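Local coordinates for escJ (Escherichia coli, PDB 1YJ7), which forms a molecular platform on which the bacterial type III secretion system assembles, at the interface of chains A and B. Sequence-based numbering; all coordinates share one arbitrary frame. Chains: chain A/B, escJ.

The C-terminal part of helix 80-99 of chain A and the residues just after it supply both contacts, whose C-alpha centres lie about 11 Å apart. A:Leu98 and A:Lys101 serve contact 1, A:Gln93, A:Glu96 and A:Ser100 contact 2. Chain B answers with strands 105-113 and 123-130 in contact 1 and with residues just before helix 67-70 in contact 2. Different surfaces therefore meet without an exact two-fold, consistent with a head-to-tail mode, which might be repeated in a larger platform; this pair alone does not show it.

Contact 1: the interface of chains A and B. Residues chain A 98, 101; chain B 107-109, 127.
The carboxylate of B:Asp107 is approached over one face by the side chain of A:Lys101, which crosses it at about a right angle. A:Lys101 CD lies above this face, 3.3 Å from B:Asp107 OD1, and the chain slants down until its amino nitrogen NZ reaches B:Asp107 OD2 at 2.9 Å. This salt bridge comes in from 39° out of the carboxylate plane. The backbone amide of B:Cys108 meets the same oxygen from the same face, on its anti side, so OD2 accepts from both and the flat group's rotation is restrained.

In this member of the YscJ/FliF secretory family, the pair joins the turn after helix 80-99 of chain A to strand 105-113 of chain B. The lysine is extended beyond CG, and the extended chain sets NZ between the carboxylate of B:Asp107 and the hydroxyl of B:Ser109, both on that strand. B:Ser109 OG accepts a hydrogen bond from A:Lys101 NZ at 2.9 Å. The carbonyl B:Cys108 O adds a weak bond to the same nitrogen. A carboxylate, a hydroxyl and a main-chain carbonyl thus lie round the amino group, a setting that would be expected to favour its positive charge.

Beside this polar cluster runs an apolar seam. A:Leu98 has CG anti to its backbone N (chi1 -177°), which directs the branch towards the strands; its CG rests 3.7 Å from B:Ser109 CB, on the carbon side of the serine. Its CD2 methyl meets B:Leu127 CB on strand 123-130 at 4.0 Å, the two leucine side chains passing at a slant. In return, B:Leu127 CD2 lies near the carbonyl oxygen A:Leu98 O. The same methyl touches A:Lys101 CB at 3.8 Å, so B:Leu127 packs against the base of the lysine whose far end is held by the polar groups.

Contact 2: the interface of chains A and B. Residues chain A 93, 96, 100; chain B 64-65.
Just beyond the CZ edge of the B:Phe64 ring, A:Ser100 OG gives a 2.6 Å hydrogen bond to A:Glu96 O, closing the last turn of helix 80-99. The hydroxyl approaches from above the carbonyl plane, 36° out of it. With CG beside its own backbone N (chi1 -61°), B:Phe64 sends its ring along the helix surface towards this capped end. B:Phe64 CZ comes 3.5 Å from A:Ser100 OG, while the neighbouring ring atom CE1 packs against A:Glu96 CB at 3.7 Å. The methylene part of A:Glu96 does the touching; its carboxylate, turned 69° from the ring plane, is carried farther out by an extended chain.

At the other end of the patch, A:Gln93 meets the segment just before helix 67-70. Its CG lies 3.5 Å from B:Ala65 CB, and the bend at chi2 folds the amide back towards the B:Phe64 backbone. As modelled, the amide nitrogen A:Gln93 NE2 faces the main-chain nitrogen B:Ala65 N at 3.0 Å, a doubtful pairing of two donors. Turning the amide over would put its oxygen here as an acceptor, which is chemically more likely. Back at the capped end, the methylene A:Ser100 CB lies 4.0 Å from B:Phe64 CZ.

Contact 1: the interface of chains A and B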
ATOM      1  N   LEU A  98      -6.078   5.791  11.299  1.00 15.56           N
ATOM      2  CA  LEU A  98      -5.605   4.481  11.720  1.00 16.10           C
ATOM      3  C   LEU A  98      -6.701   3.706  12.477  1.00 16.09           C
ATOM      4  O   LEU A  98      -7.024   2.571  12.147  1.00 15.68           O
ATOM      5  CB  LEU A  98      -4.338   4.645  12.584  1.00 16.21           C
ATOM      6  CG  LEU A  98      -3.617   3.399  13.095  1.00 17.62           C
ATOM      7  CD1 LEU A  98      -2.108   3.684  13.325  1.00 17.76           C
ATOM      8  CD2 LEU A  98      -4.263   2.862  14.368  1.00 18.24           C
ATOM      9  N   LYS A 101      -9.689   2.025  10.718  1.00 17.19           N
ATOM     10  CA  LYS A 101      -9.498   0.731  10.043  1.00 17.38           C
ATOM     11  C   LYS A 101      -9.767  -0.492  10.896  1.00 17.42           C
ATOM     12  O   LYS A 101      -9.833  -1.604  10.362  1.00 17.19           O
ATOM     13  CB  LYS A 101      -8.071   0.619   9.481  1.00 17.19           C
ATOM     14  CG  LYS A 101      -7.767   1.636   8.453  1.00 17.69           C
ATOM     15  CD  LYS A 101      -6.394   1.440   7.838  1.00 18.47           C
ATOM     16  CE  LYS A 101      -6.097   2.549   6.840  1.00 18.83           C
ATOM     17  NZ  LYS A 101      -4.762   2.339   6.168  1.00 19.14           N
TER
ATOM     18  N   ASP B 107      -4.294  -4.317   4.478  1.00 15.91           N
ATOM     19  CA  ASP B 107      -4.254  -2.885   4.806  1.00 15.89           C
ATOM     20  C   ASP B 107      -3.249  -2.666   5.938  1.00 15.72           C
ATOM     21  O   ASP B 107      -2.925  -3.571   6.659  1.00 15.28           O
ATOM     22  CB  ASP B 107      -5.647  -2.364   5.204  1.00 16.17           C
ATOM     23  CG  ASP B 107      -5.809  -0.873   4.993  1.00 16.55           C
ATOM     24  OD1 ASP B 107      -6.955  -0.381   5.151  1.00 19.79           O
ATOM     25  OD2 ASP B 107      -4.876  -0.102   4.698  1.00 17.15           O
ATOM     26  N   CYS B 108      -2.716  -1.457   6.023  1.00 16.53           N
ATOM     27  CA  CYS B 108      -1.667  -1.114   6.972  1.00 17.06           C
ATOM     28  C   CYS B 108      -1.750   0.382   7.257  1.00 16.83           C
ATOM     29  O   CYS B 108      -1.933   1.170   6.342  1.00 17.58           O
ATOM     30  CB  CYS B 108      -0.263  -1.423   6.366  1.00 17.18           C
ATOM     31  SG  CYS B 108       1.050  -1.216   7.558  1.00 22.00           S
ATOM     32  N   SER B 109      -1.589   0.765   8.520  1.00 17.07           N
ATOM     33  CA  SER B 109      -1.388   2.154   8.912  1.00 16.83           C
ATOM     34  C   SER B 109      -0.199   2.246   9.847  1.00 16.75           C
ATOM     35  O   SER B 109      -0.057   1.435  10.764  1.00 16.33           O
ATOM     36  CB  SER B 109      -2.622   2.718   9.632  1.00 16.68           C
ATOM     37  OG  SER B 109      -3.657   2.975   8.723  1.00 19.49           O
ATOM     38  N   LEU B 127      -0.775  -0.653  12.677  1.00 15.81           N
ATOM     39  CA  LEU B 127      -1.960  -1.461  12.552  1.00 15.96           C
ATOM     40  C   LEU B 127      -1.920  -2.178  11.223  1.00 16.05           C
ATOM     41  O   LEU B 127      -1.782  -1.545  10.179  1.00 15.59           O
ATOM     42  CB  LEU B 127      -3.217  -0.591  12.613  1.00 16.36           C
ATOM     43  CG  LEU B 127      -4.551  -1.317  12.444  1.00 16.69           C
ATOM     44  CD1 LEU B 127      -4.833  -2.321  13.537  1.00 18.09           C
ATOM     45  CD2 LEU B 127      -5.686  -0.332  12.348  1.00 18.37           C
TER

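Contact 2: the interface of chains A and B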
ATOM      1  N   GLN A  93      -5.730  13.627  13.071  1.00 14.78           N
ATOM      2  CA  GLN A  93      -6.326  13.060  11.865  1.00 15.60           C
ATOM      3  C   GLN A  93      -5.660  11.737  11.462  1.00 15.94           C
ATOM      4  O   GLN A  93      -6.340  10.791  11.118  1.00 15.28           O
ATOM      5  CB  GLN A  93      -6.262  14.067  10.735  1.00 16.17           C
ATOM      6  CG  GLN A  93      -7.152  15.294  11.029  1.00 17.73           C
ATOM      7  CD  GLN A  93      -8.643  15.031  10.818  1.00 20.71           C
ATOM      8  OE1 GLN A  93      -9.463  15.230  11.747  1.00 24.38           O
ATOM      9  NE2 GLN A  93      -9.007  14.624   9.614  1.00 18.54           N
ATOM     10  N   GLU A  96      -6.978   9.117  13.893  1.00 15.18           N
ATOM     11  CA  GLU A  96      -8.372   8.766  13.565  1.00 15.36           C
ATOM     12  C   GLU A  96      -8.408   7.856  12.325  1.00 15.95           C
ATOM     13  O   GLU A  96      -9.191   6.917  12.250  1.00 15.82           O
ATOM     14  CB  GLU A  96      -9.220  10.006  13.333  1.00 15.99           C
ATOM     15  CG  GLU A  96      -9.504  10.811  14.602  1.00 16.55           C
ATOM     16  CD  GLU A  96     -10.251  12.111  14.339  1.00 19.06           C
ATOM     17  OE1 GLU A  96     -10.338  12.934  15.271  1.00 18.97           O
ATOM     18  OE2 GLU A  96     -10.757  12.320  13.213  1.00 18.88           O
ATOM     19  N   SER A 100      -9.828   4.074  12.500  1.00 16.08           N
ATOM     20  CA  SER A 100     -11.014   3.854  11.688  1.00 17.08           C
ATOM     21  C   SER A 100     -10.896   2.579  10.839  1.00 17.10           C
ATOM     22  O   SER A 100     -11.893   2.105  10.313  1.00 17.85           O
ATOM     23  CB  SER A 100     -11.302   5.068  10.804  1.00 17.35           C
ATOM     24  OG  SER A 100     -11.623   6.234  11.580  1.00 19.93           O
TER
ATOM     25  N   PHE B  64      -9.846  12.085   5.570  1.00 26.96           N
ATOM     26  CA  PHE B  64      -9.133  12.711   6.679  1.00 26.15           C
ATOM     27  C   PHE B  64      -8.149  13.722   6.108  1.00 26.83           C
ATOM     28  O   PHE B  64      -7.837  13.697   4.905  1.00 25.90           O
ATOM     29  CB  PHE B  64      -8.389  11.670   7.499  1.00 25.81           C
ATOM     30  CG  PHE B  64      -9.279  10.647   8.127  1.00 23.91           C
ATOM     31  CD1 PHE B  64      -9.846  10.875   9.361  1.00 24.13           C
ATOM     32  CD2 PHE B  64      -9.553   9.453   7.473  1.00 24.31           C
ATOM     33  CE1 PHE B  64     -10.682   9.916   9.951  1.00 24.50           C
ATOM     34  CE2 PHE B  64     -10.372   8.503   8.051  1.00 24.09           C
ATOM     35  CZ  PHE B  64     -10.937   8.739   9.294  1.00 23.27           C
ATOM     36  N   ALA B  65      -7.659  14.596   6.983  1.00 26.94           N
ATOM     37  CA  ALA B  65      -6.758  15.680   6.614  1.00 27.82           C
ATOM     38  C   ALA B  65      -5.582  15.179   5.792  1.00 28.44           C
ATOM     39  O   ALA B  65      -4.928  14.186   6.140  1.00 29.36           O
ATOM     40  CB  ALA B  65      -6.247  16.358   7.865  1.00 27.87           C
TER